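Local coordinates for streptokinase domain B (PDB 1QQR), which probably takes part in the non-proteolytic activation of plasminogen by streptokinase, as one domain of that fibrinolytic activator, at residues Gln2-Val14 with Leu31-Ile44. Numbering follows the deposited sequence.
Sequences QNQAKSVDVEYTV and LTKLLKTLAIGDTI. Unlike the reference sequence in segment 31-44: Leu-31 (reference Asp).
A classic beta bulge breaks the antiparallel pairing of strands 8-14 and 33-38 in the mixed sheet of this streptokinase-family domain, with Leu-35 and Lys-36 both facing Val-10. Val-10 O takes a short bond from Leu-35 N at 2.7 Å and a weak one from Lys-36 N, while Val-10 N donates to Lys-36 O. On the bulge's two sides, Val-8 with Leu-38 and Tyr-12 with Lys-33 are ordinary hydrogen-bonded pairs.

At the bulge the Leu-35 side chain starts toward strand 8-14, and its CD1 packs against Tyr-12 CB at 3.5 Å, the two side chains crossing obliquely. Tyr-12 and Leu-35 also touch helix 46-60, and the tyrosine OH bonds to Glu-122. Val-10 meets Ile-44 tip to tip, CG1 to CD1 at 3.8 Å. Beyond the end of strand 33-38, Ile-40 CD1 sits against Ala-5 CB (3.8 Å) and Val-8 CG2, the Ile-40 and Val-8 side chains meeting at about a right angle.

The face carrying Asp-9, Glu-11, Leu-34 and Thr-37 is more polar. Asp-9 and Thr-37 lie side by side; with CG beside its backbone N (chi1 -72°), Asp-9 brings OD1 to 3.0 Å from Thr-37 OG1, which donates on the anti side, 28° out of the carboxylate plane. Leu-34 CD1 lies 3.6 Å from Asp-9 CB. Where the pairing ends, Thr-13 OG1 gives a 2.8 Å bond to Leu-31 O.

Apolar packing thus joins this strand pair to helix 46-60 on the Tyr-12 face, while on the more open Asp-9 face the Thr-37 to Asp-9 bond adds a side-chain link to the backbone pairing.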
ATOM      1  N   GLN A   2      17.382   7.007 -18.758  1.00 81.78           N
ATOM      2  CA  GLN A   2      18.217   8.207 -18.844  1.00 83.23           C
ATOM      3  C   GLN A   2      18.435   9.022 -17.569  1.00 83.11           C
ATOM      4  O   GLN A   2      19.570   9.268 -17.157  1.00 82.78           O
ATOM      5  CB  GLN A   2      17.646   9.125 -19.926  1.00 84.33           C
ATOM      6  CG  GLN A   2      17.546   8.463 -21.297  1.00 90.34           C
ATOM      7  CD  GLN A   2      16.557   9.156 -22.222  1.00 93.08           C
ATOM      8  OE1 GLN A   2      16.675  10.352 -22.502  1.00 95.40           O
ATOM      9  NE2 GLN A   2      15.573   8.401 -22.705  1.00 91.88           N
ATOM     10  N   ASN A   3      17.343   9.455 -16.956  1.00 81.26           N
ATOM     11  CA  ASN A   3      17.411  10.265 -15.749  1.00 78.68           C
ATOM     12  C   ASN A   3      16.718   9.522 -14.618  1.00 74.43           C
ATOM     13  O   ASN A   3      15.538   9.726 -14.354  1.00 74.33           O
ATOM     14  CB  ASN A   3      16.716  11.602 -16.001  1.00 82.95           C
ATOM     15  CG  ASN A   3      16.682  11.964 -17.471  1.00 89.45           C
ATOM     16  OD1 ASN A   3      17.727  12.096 -18.116  1.00 91.82           O
ATOM     17  ND2 ASN A   3      15.477  12.113 -18.019  1.00 91.77           N
ATOM     18  N   GLN A   4      17.466   8.658 -13.952  1.00 67.52           N
ATOM     19  CA  GLN A   4      16.933   7.866 -12.865  1.00 63.79           C
ATOM     20  C   GLN A   4      16.310   8.728 -11.780  1.00 59.26           C
ATOM     21  O   GLN A   4      16.914   9.697 -11.320  1.00 53.94           O
ATOM     22  CB  GLN A   4      18.048   7.022 -12.258  1.00 69.91           C
ATOM     23  CG  GLN A   4      17.581   5.984 -11.259  1.00 77.38           C
ATOM     24  CD  GLN A   4      18.742   5.268 -10.612  1.00 81.18           C
ATOM     25  OE1 GLN A   4      19.411   5.819  -9.733  1.00 79.76           O
ATOM     26  NE2 GLN A   4      19.004   4.039 -11.053  1.00 82.52           N
ATOM     27  N   ALA A   5      15.097   8.368 -11.365  1.00 55.32           N
ATOM     28  CA  ALA A   5      14.421   9.103 -10.307  1.00 47.86           C
ATOM     29  C   ALA A   5      15.402   9.249  -9.145  1.00 47.39           C
ATOM     30  O   ALA A   5      16.172   8.341  -8.857  1.00 48.80           O
ATOM     31  CB  ALA A   5      13.184   8.347  -9.868  1.00 49.66           C
ATOM     32  N   LYS A   6      15.371  10.386  -8.474  1.00 42.29           N
ATOM     33  CA  LYS A   6      16.280  10.636  -7.372  1.00 50.62           C
ATOM     34  C   LYS A   6      15.690  10.215  -6.028  1.00 56.63           C
ATOM     35  O   LYS A   6      16.398  10.117  -5.017  1.00 52.58           O
ATOM     36  CB  LYS A   6      16.612  12.132  -7.350  1.00 57.94           C
ATOM     37  CG  LYS A   6      17.094  12.641  -8.719  1.00 66.91           C
ATOM     38  CD  LYS A   6      16.989  14.151  -8.871  1.00 69.75           C
ATOM     39  CE  LYS A   6      17.238  14.555 -10.323  1.00 74.14           C
ATOM     40  NZ  LYS A   6      16.991  16.008 -10.572  1.00 67.43           N
ATOM     41  N   SER A   7      14.390   9.942  -6.029  1.00 51.58           N
ATOM     42  CA  SER A   7      13.700   9.598  -4.805  1.00 46.63           C
ATOM     43  C   SER A   7      12.345   9.009  -5.141  1.00 47.71           C
ATOM     44  O   SER A   7      11.791   9.274  -6.205  1.00 47.12           O
ATOM     45  CB  SER A   7      13.473  10.880  -4.014  1.00 44.71           C
ATOM     46  OG  SER A   7      13.831  10.732  -2.669  1.00 57.19           O
ATOM     47  N   VAL A   8      11.803   8.211  -4.236  1.00 42.31           N
ATOM     48  CA  VAL A   8      10.470   7.682  -4.451  1.00 37.62           C
ATOM     49  C   VAL A   8       9.696   7.788  -3.146  1.00 39.92           C
ATOM     50  O   VAL A   8      10.075   7.176  -2.144  1.00 45.19           O
ATOM     51  CB  VAL A   8      10.505   6.236  -4.945  1.00 29.53           C
ATOM     52  CG1 VAL A   8       9.100   5.651  -4.972  1.00 28.67           C
ATOM     53  CG2 VAL A   8      11.063   6.209  -6.337  1.00 22.60           C
ATOM     54  N   ASP A   9       8.652   8.612  -3.129  1.00 35.52           N
ATOM     55  CA  ASP A   9       7.833   8.731  -1.913  1.00 35.88           C
ATOM     56  C   ASP A   9       6.959   7.490  -1.927  1.00 37.13           C
ATOM     57  O   ASP A   9       6.216   7.267  -2.891  1.00 33.45           O
ATOM     58  CB  ASP A   9       6.890   9.941  -1.943  1.00 38.53           C
ATOM     59  CG  ASP A   9       7.609  11.258  -1.783  1.00 37.28           C
ATOM     60  OD1 ASP A   9       8.687  11.273  -1.162  1.00 43.42           O
ATOM     61  OD2 ASP A   9       7.070  12.277  -2.265  1.00 47.44           O
ATOM     62  N   VAL A  10       7.056   6.675  -0.885  1.00 32.87           N
ATOM     63  CA  VAL A  10       6.247   5.470  -0.828  1.00 33.68           C
ATOM     64  C   VAL A  10       4.993   5.735  -0.010  1.00 32.15           C
ATOM     65  O   VAL A  10       5.057   5.926   1.211  1.00 29.49           O
ATOM     66  CB  VAL A  10       7.025   4.286  -0.198  1.00 37.36           C
ATOM     67  CG1 VAL A  10       6.166   3.026  -0.203  1.00 38.14           C
ATOM     68  CG2 VAL A  10       8.304   4.042  -0.959  1.00 32.51           C
ATOM     69  N   GLU A  11       3.858   5.777  -0.700  1.00 27.61           N
ATOM     70  CA  GLU A  11       2.588   5.980  -0.038  1.00 31.71           C
ATOM     71  C   GLU A  11       1.889   4.638   0.186  1.00 33.92           C
ATOM     72  O   GLU A  11       2.077   3.666  -0.562  1.00 27.91           O
ATOM     73  CB  GLU A  11       1.706   6.923  -0.847  1.00 33.61           C
ATOM     74  CG  GLU A  11       2.083   8.379  -0.652  1.00 47.28           C
ATOM     75  CD  GLU A  11       1.426   9.303  -1.666  1.00 56.00           C
ATOM     76  OE1 GLU A  11       0.209   9.178  -1.906  1.00 59.11           O
ATOM     77  OE2 GLU A  11       2.129  10.171  -2.219  1.00 65.36           O
ATOM     78  N   TYR A  12       1.056   4.599   1.215  1.00 36.90           N
ATOM     79  CA  TYR A  12       0.385   3.364   1.573  1.00 34.11           C
ATOM     80  C   TYR A  12      -1.100   3.524   1.781  1.00 32.25           C
ATOM     81  O   TYR A  12      -1.559   4.499   2.368  1.00 34.53           O
ATOM     82  CB  TYR A  12       1.024   2.837   2.857  1.00 31.23           C
ATOM     83  CG  TYR A  12       0.512   1.506   3.329  1.00 31.34           C
ATOM     84  CD1 TYR A  12       0.890   0.335   2.702  1.00 28.25           C
ATOM     85  CD2 TYR A  12      -0.344   1.422   4.427  1.00 36.69           C
ATOM     86  CE1 TYR A  12       0.433  -0.898   3.153  1.00 33.02           C
ATOM     87  CE2 TYR A  12      -0.817   0.190   4.897  1.00 38.59           C
ATOM     88  CZ  TYR A  12      -0.420  -0.971   4.259  1.00 43.17           C
ATOM     89  OH  TYR A  12      -0.823  -2.199   4.754  1.00 37.45           O
ATOM     90  N   THR A  13      -1.857   2.582   1.254  1.00 27.26           N
ATOM     91  CA  THR A  13      -3.287   2.576   1.478  1.00 33.96           C
ATOM     92  C   THR A  13      -3.715   1.119   1.733  1.00 35.94           C
ATOM     93  O   THR A  13      -3.220   0.175   1.098  1.00 34.73           O
ATOM     94  CB  THR A  13      -4.077   3.190   0.319  1.00 29.21           C
ATOM     95  OG1 THR A  13      -5.447   3.278   0.712  1.00 31.30           O
ATOM     96  CG2 THR A  13      -3.990   2.358  -0.925  1.00 27.92           C
ATOM     97  N   VAL A  14      -4.603   0.946   2.697  1.00 30.52           N
ATOM     98  CA  VAL A  14      -5.073  -0.370   3.080  1.00 30.22           C
ATOM     99  C   VAL A  14      -6.584  -0.396   3.281  1.00 33.02           C
ATOM    100  O   VAL A  14      -7.172   0.541   3.819  1.00 31.63           O
ATOM    101  CB  VAL A  14      -4.381  -0.844   4.396  1.00 30.76           C
ATOM    102  CG1 VAL A  14      -4.704   0.097   5.524  1.00 24.44           C
ATOM    103  CG2 VAL A  14      -4.814  -2.256   4.747  1.00 34.85           C
ATOM    104  N   LEU A  31      -7.922   7.163   1.517  1.00 38.56           N
ATOM    105  CA  LEU A  31      -6.851   7.899   2.147  1.00 40.79           C
ATOM    106  C   LEU A  31      -5.534   7.156   1.890  1.00 44.23           C
ATOM    107  O   LEU A  31      -5.519   5.952   1.617  1.00 37.96           O
ATOM    108  CB  LEU A  31      -7.091   7.959   3.662  1.00 46.31           C
ATOM    109  CG  LEU A  31      -7.097   9.322   4.373  1.00 43.01           C
ATOM    110  CD1 LEU A  31      -7.219   9.107   5.884  1.00 43.21           C
ATOM    111  CD2 LEU A  31      -5.864  10.093   4.018  1.00 31.14           C
ATOM    112  N   THR A  32      -4.431   7.884   1.961  1.00 37.38           N
ATOM    113  CA  THR A  32      -3.134   7.272   1.798  1.00 40.13           C
ATOM    114  C   THR A  32      -2.303   7.882   2.900  1.00 40.89           C
ATOM    115  O   THR A  32      -2.611   8.951   3.409  1.00 49.65           O
ATOM    116  CB  THR A  32      -2.486   7.605   0.455  1.00 40.03           C
ATOM    117  OG1 THR A  32      -2.188   9.001   0.412  1.00 51.24           O
ATOM    118  CG2 THR A  32      -3.418   7.239  -0.696  1.00 38.89           C
ATOM    119  N   LYS A  33      -1.264   7.180   3.289  1.00 39.77           N
ATOM    120  CA  LYS A  33      -0.374   7.646   4.322  1.00 41.44           C
ATOM    121  C   LYS A  33       1.021   7.530   3.713  1.00 42.78           C
ATOM    122  O   LYS A  33       1.324   6.548   3.027  1.00 37.42           O
ATOM    123  CB  LYS A  33      -0.510   6.729   5.525  1.00 45.82           C
ATOM    124  CG  LYS A  33       0.570   6.868   6.563  1.00 59.24           C
ATOM    125  CD  LYS A  33       0.401   5.805   7.633  1.00 62.30           C
ATOM    126  CE  LYS A  33       1.488   5.898   8.682  1.00 63.90           C
ATOM    127  NZ  LYS A  33       1.246   4.859   9.722  1.00 79.16           N
ATOM    128  N   LEU A  34       1.859   8.544   3.905  1.00 46.17           N
ATOM    129  CA  LEU A  34       3.211   8.452   3.373  1.00 42.23           C
ATOM    130  C   LEU A  34       3.955   7.578   4.350  1.00 41.25           C
ATOM    131  O   LEU A  34       3.975   7.844   5.544  1.00 39.10           O
ATOM    132  CB  LEU A  34       3.923   9.808   3.296  1.00 40.73           C
ATOM    133  CG  LEU A  34       5.350   9.540   2.778  1.00 48.99           C
ATOM    134  CD1 LEU A  34       5.427   9.866   1.299  1.00 38.74           C
ATOM    135  CD2 LEU A  34       6.372  10.332   3.562  1.00 47.39           C
ATOM    136  N   LEU A  35       4.538   6.509   3.845  1.00 42.83           N
ATOM    137  CA  LEU A  35       5.298   5.621   4.694  1.00 39.86           C
ATOM    138  C   LEU A  35       6.672   6.243   4.874  1.00 43.33           C
ATOM    139  O   LEU A  35       7.119   6.494   5.983  1.00 42.93           O
ATOM    140  CB  LEU A  35       5.441   4.280   4.007  1.00 43.16           C
ATOM    141  CG  LEU A  35       4.833   3.095   4.727  1.00 50.69           C
ATOM    142  CD1 LEU A  35       3.447   3.478   5.264  1.00 48.14           C
ATOM    143  CD2 LEU A  35       4.800   1.915   3.760  1.00 42.99           C
ATOM    144  N   LYS A  36       7.340   6.482   3.753  1.00 46.01           N
ATOM    145  CA  LYS A  36       8.667   7.069   3.765  1.00 45.92           C
ATOM    146  C   LYS A  36       9.164   7.383   2.356  1.00 39.92           C
ATOM    147  O   LYS A  36       8.566   6.979   1.357  1.00 41.87           O
ATOM    148  CB  LYS A  36       9.645   6.121   4.467  1.00 44.47           C
ATOM    149  CG  LYS A  36       9.573   4.673   4.005  1.00 53.30           C
ATOM    150  CD  LYS A  36      10.319   3.744   4.988  1.00 68.33           C
ATOM    151  CE  LYS A  36      10.067   2.247   4.694  1.00 76.59           C
ATOM    152  NZ  LYS A  36      10.835   1.284   5.569  1.00 70.12           N
ATOM    153  N   THR A  37      10.258   8.121   2.294  1.00 38.28           N
ATOM    154  CA  THR A  37      10.875   8.477   1.038  1.00 40.95           C
ATOM    155  C   THR A  37      12.102   7.597   0.955  1.00 41.22           C
ATOM    156  O   THR A  37      12.957   7.631   1.829  1.00 47.77           O
ATOM    157  CB  THR A  37      11.261   9.947   1.047  1.00 46.36           C
ATOM    158  OG1 THR A  37      10.096  10.711   1.372  1.00 44.10           O
ATOM    159  CG2 THR A  37      11.772  10.382  -0.325  1.00 37.40           C
ATOM    160  N   LEU A  38      12.172   6.784  -0.083  1.00 40.98           N
ATOM    161  CA  LEU A  38      13.280   5.860  -0.240  1.00 42.88           C
ATOM    162  C   LEU A  38      13.980   6.093  -1.554  1.00 43.84           C
ATOM    163  O   LEU A  38      13.583   6.947  -2.339  1.00 50.29           O
ATOM    164  CB  LEU A  38      12.763   4.418  -0.211  1.00 44.40           C
ATOM    165  CG  LEU A  38      12.119   3.993   1.106  1.00 48.24           C
ATOM    166  CD1 LEU A  38      11.632   2.548   0.990  1.00 44.79           C
ATOM    167  CD2 LEU A  38      13.139   4.133   2.228  1.00 41.77           C
ATOM    168  N   ALA A  39      15.020   5.312  -1.796  1.00 44.14           N
ATOM    169  CA  ALA A  39      15.771   5.423  -3.035  1.00 43.04           C
ATOM    170  C   ALA A  39      15.543   4.158  -3.846  1.00 40.78           C
ATOM    171  O   ALA A  39      15.156   3.119  -3.300  1.00 46.39           O
ATOM    172  CB  ALA A  39      17.269   5.592  -2.727  1.00 37.73           C
ATOM    173  N   ILE A  40      15.764   4.258  -5.148  1.00 40.19           N
ATOM    174  CA  ILE A  40      15.637   3.124  -6.049  1.00 43.63           C
ATOM    175  C   ILE A  40      16.488   2.001  -5.439  1.00 46.11           C
ATOM    176  O   ILE A  40      17.625   2.242  -5.016  1.00 49.81           O
ATOM    177  CB  ILE A  40      16.181   3.494  -7.466  1.00 41.67           C
ATOM    178  CG1 ILE A  40      15.055   4.045  -8.345  1.00 46.81           C
ATOM    179  CG2 ILE A  40      16.818   2.285  -8.123  1.00 50.96           C
ATOM    180  CD1 ILE A  40      14.508   5.375  -7.883  1.00 42.06           C
ATOM    181  N   GLY A  41      15.944   0.789  -5.372  1.00 42.51           N
ATOM    182  CA  GLY A  41      16.700  -0.313  -4.792  1.00 39.32           C
ATOM    183  C   GLY A  41      16.446  -0.569  -3.312  1.00 38.77           C
ATOM    184  O   GLY A  41      16.707  -1.659  -2.815  1.00 43.63           O
ATOM    185  N   ASP A  42      15.961   0.426  -2.581  1.00 36.77           N
ATOM    186  CA  ASP A  42      15.666   0.199  -1.176  1.00 36.09           C
ATOM    187  C   ASP A  42      14.560  -0.859  -1.121  1.00 40.02           C
ATOM    188  O   ASP A  42      13.824  -1.065  -2.102  1.00 42.23           O
ATOM    189  CB  ASP A  42      15.185   1.488  -0.524  1.00 41.79           C
ATOM    190  CG  ASP A  42      16.318   2.437  -0.212  1.00 50.46           C
ATOM    191  OD1 ASP A  42      17.419   2.246  -0.772  1.00 59.67           O
ATOM    192  OD2 ASP A  42      16.109   3.375   0.589  1.00 58.98           O
ATOM    193  N   THR A  43      14.429  -1.531   0.011  1.00 35.30           N
ATOM    194  CA  THR A  43      13.411  -2.560   0.121  1.00 38.01           C
ATOM    195  C   THR A  43      12.448  -2.316   1.261  1.00 35.03           C
ATOM    196  O   THR A  43      12.754  -1.599   2.202  1.00 36.83           O
ATOM    197  CB  THR A  43      14.024  -3.931   0.346  1.00 36.30           C
ATOM    198  OG1 THR A  43      14.813  -3.884   1.540  1.00 43.07           O
ATOM    199  CG2 THR A  43      14.866  -4.352  -0.854  1.00 36.64           C
ATOM    200  N   ILE A  44      11.281  -2.935   1.141  1.00 35.74           N
ATOM    201  CA  ILE A  44      10.207  -2.871   2.125  1.00 34.85           C
ATOM    202  C   ILE A  44       9.768  -4.323   2.176  1.00 34.40           C
ATOM    203  O   ILE A  44       9.597  -4.928   1.127  1.00 29.67           O
ATOM    204  CB  ILE A  44       9.054  -2.001   1.621  1.00 37.36           C
ATOM    205  CG1 ILE A  44       9.558  -0.579   1.403  1.00 40.11           C
ATOM    206  CG2 ILE A  44       7.934  -1.971   2.626  1.00 37.11           C
ATOM    207  CD1 ILE A  44       8.592   0.297   0.689  1.00 45.00           C
TER